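Local structure of elongation factor G (Thermus thermophilus, 2DY1) at residues G494-I499 with K534-N539; G21-T26 with G45-D50. The protein binds GTP with a magnesium ion and probably acts as a GTPase elongation factor in protein synthesis. All coordinates share one frame; numbering follows the deposited sequence.

Contact 1. Residues G494-I499 with K534-N539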
loop_
_atom_site.group_PDB
_atom_site.type_symbol
_atom_site.label_atom_id
_atom_site.label_comp_id
_atom_site.label_asym_id
_atom_site.label_seq_id
_atom_site.Cartn_x
_atom_site.Cartn_y
_atom_site.Cartn_z
ATOM N N GLY A 494 -34.691 17.058 1.494
ATOM C CA GLY A 494 -35.386 17.828 0.492
ATOM C C GLY A 494 -35.871 19.117 1.127
ATOM O O GLY A 494 -36.263 19.120 2.287
ATOM N N PHE A 495 -35.810 20.209 0.376
ATOM C CA PHE A 495 -36.297 21.496 0.856
ATOM C C PHE A 495 -37.354 21.939 -0.143
ATOM O O PHE A 495 -37.106 21.959 -1.353
ATOM C CB PHE A 495 -35.182 22.541 0.893
ATOM C CG PHE A 495 -35.653 23.906 1.298
ATOM C CD1 PHE A 495 -35.811 24.228 2.640
ATOM C CD2 PHE A 495 -35.974 24.858 0.333
ATOM C CE1 PHE A 495 -36.286 25.489 3.014
ATOM C CE2 PHE A 495 -36.449 26.115 0.699
ATOM C CZ PHE A 495 -36.603 26.426 2.045
ATOM N N GLU A 496 -38.535 22.282 0.363
ATOM C CA GLU A 496 -39.630 22.733 -0.492
ATOM C C GLU A 496 -40.091 24.133 -0.136
ATOM O O GLU A 496 -40.445 24.392 1.006
ATOM C CB GLU A 496 -40.847 21.803 -0.359
ATOM C CG GLU A 496 -40.794 20.533 -1.175
ATOM C CD GLU A 496 -42.028 19.675 -0.951
ATOM O OE1 GLU A 496 -43.111 20.244 -0.671
ATOM O OE2 GLU A 496 -41.913 18.442 -1.064
ATOM N N TRP A 497 -40.083 25.033 -1.108
ATOM C CA TRP A 497 -40.590 26.379 -0.886
ATOM C C TRP A 497 -42.066 26.324 -1.269
ATOM O O TRP A 497 -42.408 26.114 -2.440
ATOM C CB TRP A 497 -39.882 27.360 -1.796
ATOM C CG TRP A 497 -40.218 28.786 -1.586
ATOM C CD1 TRP A 497 -40.846 29.615 -2.471
ATOM C CD2 TRP A 497 -39.806 29.605 -0.489
ATOM N NE1 TRP A 497 -40.838 30.904 -2.003
ATOM C CE2 TRP A 497 -40.204 30.927 -0.786
ATOM C CE3 TRP A 497 -39.131 29.350 0.715
ATOM C CZ2 TRP A 497 -39.942 31.999 0.075
ATOM C CZ3 TRP A 497 -38.870 30.413 1.572
ATOM C CH2 TRP A 497 -39.274 31.723 1.247
ATOM N N ARG A 498 -42.947 26.492 -0.290
ATOM C CA ARG A 498 -44.380 26.469 -0.561
ATOM C C ARG A 498 -45.028 27.756 -0.076
ATOM O O ARG A 498 -46.197 27.784 0.283
ATOM C CB ARG A 498 -45.034 25.251 0.110
ATOM C CG ARG A 498 -44.603 23.916 -0.502
ATOM C CD ARG A 498 -45.155 23.762 -1.924
ATOM N NE ARG A 498 -44.767 22.489 -2.524
ATOM C CZ ARG A 498 -43.616 22.261 -3.153
ATOM N NH1 ARG A 498 -42.698 23.225 -3.285
ATOM N NH2 ARG A 498 -43.381 21.059 -3.662
ATOM N N ILE A 499 -44.249 28.836 -0.078
ATOM C CA ILE A 499 -44.756 30.132 0.334
ATOM C C ILE A 499 -45.719 30.638 -0.726
ATOM O O ILE A 499 -45.436 30.527 -1.922
ATOM C CB ILE A 499 -43.577 31.135 0.516
ATOM C CG1 ILE A 499 -42.842 30.825 1.828
ATOM C CG2 ILE A 499 -44.080 32.587 0.523
ATOM C CD1 ILE A 499 -43.680 31.033 3.077
ATOM N N LYS A 534 -37.788 15.972 4.982
ATOM C CA LYS A 534 -38.146 16.932 3.958
ATOM C C LYS A 534 -38.566 18.142 4.776
ATOM O O LYS A 534 -39.314 18.004 5.748
ATOM C CB LYS A 534 -39.321 16.425 3.116
ATOM C CG LYS A 534 -39.747 17.391 2.018
ATOM C CD LYS A 534 -40.940 16.853 1.225
ATOM C CE LYS A 534 -40.607 15.546 0.518
ATOM N NZ LYS A 534 -41.744 15.053 -0.313
ATOM N N ALA A 535 -38.045 19.312 4.411
ATOM C CA ALA A 535 -38.369 20.551 5.099
ATOM C C ALA A 535 -39.225 21.385 4.149
ATOM O O ALA A 535 -38.799 21.723 3.042
ATOM C CB ALA A 535 -37.086 21.309 5.461
ATOM N N ILE A 536 -40.430 21.715 4.596
ATOM C CA ILE A 536 -41.374 22.498 3.814
ATOM C C ILE A 536 -41.642 23.838 4.508
ATOM O O ILE A 536 -42.115 23.867 5.651
ATOM C CB ILE A 536 -42.711 21.729 3.674
ATOM C CG1 ILE A 536 -42.459 20.358 3.027
ATOM C CG2 ILE A 536 -43.685 22.536 2.829
ATOM C CD1 ILE A 536 -43.697 19.463 2.978
ATOM N N VAL A 537 -41.321 24.942 3.828
ATOM C CA VAL A 537 -41.583 26.273 4.384
ATOM C C VAL A 537 -42.885 26.679 3.714
ATOM O O VAL A 537 -42.937 26.885 2.493
ATOM C CB VAL A 537 -40.433 27.238 4.065
ATOM C CG1 VAL A 537 -40.815 28.687 4.479
ATOM C CG2 VAL A 537 -39.192 26.780 4.828
ATOM N N TYR A 538 -43.938 26.786 4.522
ATOM C CA TYR A 538 -45.271 27.019 3.985
ATOM C C TYR A 538 -46.010 28.283 4.359
ATOM O O TYR A 538 -47.092 28.536 3.839
ATOM C CB TYR A 538 -46.147 25.819 4.332
ATOM C CG TYR A 538 -46.414 25.632 5.814
ATOM C CD1 TYR A 538 -45.520 24.929 6.637
ATOM C CD2 TYR A 538 -47.570 26.152 6.394
ATOM C CE1 TYR A 538 -45.791 24.760 7.995
ATOM C CE2 TYR A 538 -47.844 25.989 7.740
ATOM C CZ TYR A 538 -46.954 25.293 8.537
ATOM O OH TYR A 538 -47.236 25.135 9.872
ATOM N N ASN A 539 -45.453 29.065 5.275
ATOM C CA ASN A 539 -46.102 30.308 5.663
ATOM C C ASN A 539 -45.035 31.119 6.402
ATOM O O ASN A 539 -43.932 30.622 6.668
ATOM C CB ASN A 539 -47.313 30.010 6.571
ATOM C CG ASN A 539 -48.236 31.215 6.765
ATOM O OD1 ASN A 539 -49.090 31.219 7.665
ATOM N ND2 ASN A 539 -48.084 32.221 5.920
HETATM O O HOH W 1 -48.147 26.730 1.790
#
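Phe495 has CG anti to its backbone N (chi1 176°), and its ring lies on the same side of the sheet as Val537. Val537 has CG1 anti to its own N (chi1 172°), which leaves CG2 beside that N and facing Phe495. CE1 of Phe495 then lies 3.7 Å from Val537 CG2. The other methyl, CG1, is shared by Trp497 and Ile499: Trp497 CZ3 meets it at 3.9 Å, and CD1 of Ile499 approaches it too. Ile499 also packs within its own segment, its CG1 lying over one face of the Trp497 indole, towards the rim. Phe495, Trp497, Ala535 and Val537 thus share one apolar face.

The backbones run parallel. Glu496 sits between Ala535 and Val537: its N bonds to Ala535 O and its O accepts from Val537 N. Ala535 N bonds to Gly494 O, and Arg498 N to Val537 O at 2.8 Å. Beyond the last rung one water donates to both Arg498 O and Tyr538 O and bridges the two backbones there.

The face of Glu496, Lys534 and Ile536 carries a salt-bridge network, which Arg498 joins. Glu496 lies side by side with Ile536, and its carboxylate reaches two cations. OE2 faces Lys534 NZ at 3.5 Å, a weak, long salt bridge. OE1 lies 3.1 Å from Arg498 NH2, but above the guanidinium plane, so only charge attracts them. Arg498 NH1 instead donates to Trp497 O at 3.0 Å, with that oxygen in the guanidinium plane. Arg498 CG rests on Ile536 CG2.

The two strands belong to a beta-alpha-beta unit in domain IV. Its helix 509-520 packs on Phe495 and Trp497 through Ile516 and Ile512. Strand 477-489 pairs with the far side of strand 533-541, while strand 494-497 forms one edge of the sheet.

Contact 2. Residues G21-T26 with G45-D50. With MG (magnesium ion), chain B; GTP (guanosine-5'-triphosphate), chain C.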
loop_
_atom_site.group_PDB
_atom_site.type_symbol
_atom_site.label_atom_id
_atom_site.label_comp_id
_atom_site.label_asym_id
_atom_site.label_seq_id
_atom_site.Cartn_x
_atom_site.Cartn_y
_atom_site.Cartn_z
ATOM N N GLY A 21 13.531 -14.378 3.029
ATOM C CA GLY A 21 14.979 -14.320 2.924
ATOM C C GLY A 21 15.601 -13.228 2.075
ATOM O O GLY A 21 16.776 -13.316 1.746
ATOM N N LYS A 22 14.808 -12.214 1.751
ATOM C CA LYS A 22 15.250 -11.104 0.909
ATOM C C LYS A 22 16.424 -10.301 1.463
ATOM O O LYS A 22 17.452 -10.119 0.802
ATOM C CB LYS A 22 14.064 -10.162 0.653
ATOM C CG LYS A 22 12.874 -10.826 -0.098
ATOM C CD LYS A 22 11.702 -9.854 -0.297
ATOM C CE LYS A 22 11.099 -9.326 1.005
ATOM N NZ LYS A 22 10.316 -10.336 1.767
ATOM N N THR A 23 16.283 -9.817 2.688
ATOM C CA THR A 23 17.347 -9.014 3.250
ATOM C C THR A 23 18.595 -9.833 3.495
ATOM O O THR A 23 19.699 -9.344 3.345
ATOM C CB THR A 23 16.844 -8.341 4.526
ATOM O OG1 THR A 23 15.753 -7.486 4.166
ATOM C CG2 THR A 23 17.957 -7.509 5.211
ATOM N N THR A 24 18.417 -11.104 3.861
ATOM C CA THR A 24 19.557 -11.969 4.103
ATOM C C THR A 24 20.325 -12.226 2.787
ATOM O O THR A 24 21.559 -12.285 2.759
ATOM C CB THR A 24 19.061 -13.274 4.744
ATOM O OG1 THR A 24 18.461 -12.962 6.015
ATOM C CG2 THR A 24 20.214 -14.239 4.979
ATOM N N LEU A 25 19.580 -12.351 1.693
ATOM C CA LEU A 25 20.211 -12.542 0.399
ATOM C C LEU A 25 20.943 -11.253 0.003
ATOM O O LEU A 25 22.059 -11.277 -0.525
ATOM C CB LEU A 25 19.142 -12.876 -0.639
ATOM C CG LEU A 25 19.609 -13.325 -2.012
ATOM C CD1 LEU A 25 20.499 -14.575 -1.889
ATOM C CD2 LEU A 25 18.361 -13.634 -2.844
ATOM N N THR A 26 20.295 -10.123 0.272
ATOM C CA THR A 26 20.878 -8.816 -0.056
ATOM C C THR A 26 22.196 -8.643 0.695
ATOM O O THR A 26 23.199 -8.208 0.130
ATOM C CB THR A 26 19.879 -7.690 0.310
ATOM O OG1 THR A 26 18.677 -7.861 -0.460
ATOM C CG2 THR A 26 20.475 -6.307 0.016
ATOM N N GLY A 45 20.320 -7.028 13.963
ATOM C CA GLY A 45 20.132 -5.638 13.569
ATOM C C GLY A 45 21.296 -5.022 12.821
ATOM O O GLY A 45 21.427 -3.787 12.763
ATOM N N THR A 46 22.117 -5.864 12.191
ATOM C CA THR A 46 23.308 -5.386 11.504
ATOM C C THR A 46 23.278 -5.397 9.969
ATOM O O THR A 46 24.332 -5.353 9.352
ATOM C CB THR A 46 24.523 -6.188 11.948
ATOM O OG1 THR A 46 24.186 -7.577 11.935
ATOM C CG2 THR A 46 24.920 -5.820 13.406
ATOM N N THR A 47 22.087 -5.425 9.380
ATOM C CA THR A 47 22.006 -5.413 7.919
ATOM C C THR A 47 21.978 -3.989 7.395
ATOM O O THR A 47 21.602 -3.057 8.098
ATOM C CB THR A 47 20.739 -6.117 7.380
ATOM O OG1 THR A 47 19.562 -5.377 7.722
ATOM C CG2 THR A 47 20.630 -7.536 7.959
ATOM N N THR A 48 22.379 -3.851 6.138
ATOM C CA THR A 48 22.366 -2.562 5.458
ATOM C C THR A 48 20.940 -2.068 5.221
ATOM O O THR A 48 20.654 -0.886 5.423
ATOM C CB THR A 48 23.120 -2.688 4.117
ATOM O OG1 THR A 48 24.504 -2.924 4.392
ATOM C CG2 THR A 48 22.984 -1.435 3.253
ATOM N N THR A 49 20.034 -2.953 4.779
ATOM C CA THR A 49 18.655 -2.549 4.517
ATOM C C THR A 49 17.871 -2.117 5.733
ATOM O O THR A 49 17.261 -1.058 5.766
ATOM C CB THR A 49 17.834 -3.679 3.884
ATOM O OG1 THR A 49 18.470 -4.079 2.678
ATOM C CG2 THR A 49 16.398 -3.218 3.583
ATOM N N ASP A 50 17.848 -2.981 6.734
ATOM C CA ASP A 50 17.076 -2.698 7.912
ATOM C C ASP A 50 17.847 -1.849 8.918
ATOM O O ASP A 50 18.536 -2.369 9.798
ATOM C CB ASP A 50 16.596 -4.030 8.517
ATOM C CG ASP A 50 15.606 -4.783 7.598
ATOM O OD1 ASP A 50 15.078 -4.193 6.620
ATOM O OD2 ASP A 50 15.308 -5.972 7.876
HETATM MG MG MG B . 13.685 -7.771 4.605
HETATM P PG GTP C . 10.831 -9.249 5.319
HETATM O O1G GTP C . 10.191 -9.134 6.789
HETATM O O2G GTP C . 11.777 -7.979 5.056
HETATM O O3G GTP C . 9.815 -9.421 4.257
HETATM O O3B GTP C . 11.779 -10.543 5.465
HETATM P PB GTP C . 12.952 -10.941 4.445
HETATM O O1B GTP C . 12.345 -11.555 3.241
HETATM O O2B GTP C . 13.855 -9.782 4.246
HETATM O O3A GTP C . 13.666 -12.144 5.231
HETATM P PA GTP C . 14.943 -11.964 6.184
HETATM O O1A GTP C . 16.152 -11.814 5.345
HETATM O O2A GTP C . 14.644 -10.921 7.193
HETATM O "O5'" GTP C . 15.040 -13.394 6.911
HETATM C "C5'" GTP C . 14.080 -13.716 7.918
HETATM C "C4'" GTP C . 14.558 -14.922 8.725
HETATM O "O4'" GTP C . 14.860 -15.956 7.774
HETATM C "C3'" GTP C . 15.872 -14.587 9.434
HETATM O "O3'" GTP C . 15.954 -15.340 10.647
HETATM C "C2'" GTP C . 16.924 -15.071 8.437
HETATM O "O2'" GTP C . 18.111 -15.444 9.145
HETATM C "C1'" GTP C . 16.230 -16.344 7.956
HETATM N N9 GTP C . 16.767 -16.846 6.672
HETATM C C8 GTP C . 16.883 -16.148 5.544
HETATM N N7 GTP C . 17.273 -16.952 4.557
HETATM C C5 GTP C . 17.414 -18.176 5.060
HETATM C C6 GTP C . 17.792 -19.399 4.517
HETATM O O6 GTP C . 18.039 -19.527 3.319
HETATM N N1 GTP C . 17.854 -20.515 5.361
HETATM C C2 GTP C . 17.534 -20.384 6.718
HETATM N N2 GTP C . 17.588 -21.442 7.523
HETATM N N3 GTP C . 17.168 -19.188 7.204
HETATM C C4 GTP C . 17.102 -18.107 6.414
HETATM O O HOH W 2 14.309 -8.096 6.577
HETATM O O HOH W 3 13.283 -7.410 2.584
#
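Thr23 sets its methyl CG2 against the side chain of Thr47, 3.7 Å from Thr47 OG1, and the two side chains cross at about a right angle. Thr23 belongs to the P-loop (Walker A motif) of the GTP-binding domain. Residues 45-50 lie in the loop between helices 22-32 and 53-57. The same CG2 also nears Thr49 CB. One turn on, Thr26 CG2 lies 4.0 Å from Thr49 OG1. This is thin van der Waals packing.

The two branches of Thr23 divide the work. OG1 stands beside the backbone N (chi1 -62°) and binds magnesium at 2.1 Å; CG2, anti to that N, serves the packing. Thr23 OG1 is also hydrogen-bonded to Asp80 OD2, and so is Thr49 OG1. GTP O2G and O2B, two waters and Thr61 complete the metal site.

Around the phosphates, Lys22 NZ spans O1B and O3G of GTP, probably offsetting their charge. The amides of Lys22 and Thr23 reach the beta phosphate oxygens, and both N and OG1 of Thr24 hold O1A. Thr47 OG1 accepts from Asp50 N, an ST motif.

Asp50 is second shell. Its OD1 bonds to Thr61 OG1, a magnesium ligand. Asp50 OD2 accepts from a metal-bound water at 2.7 Å, and that water also donates to GTP O2A at 2.9 Å.

From the N terminus, contact 2 comes first. It closes the loop that leaves helix 22-32 and returns as residues 45-50, with 18 residues between its segments. The chain then completes the GTP-binding domain and passes through domains II and III before it enters domain IV. There contact 1 closes a second loop: 34 residues, including helix 509-520, link segment 494-499 to 534-539. The two loops follow one another in series, neither nesting nor crossing. Their centres lie about 68 Å apart, on opposite sides of the chain's centre. Contact 2 ties loop to helix at the nucleotide; contact 1 joins neighbouring strands far from that site.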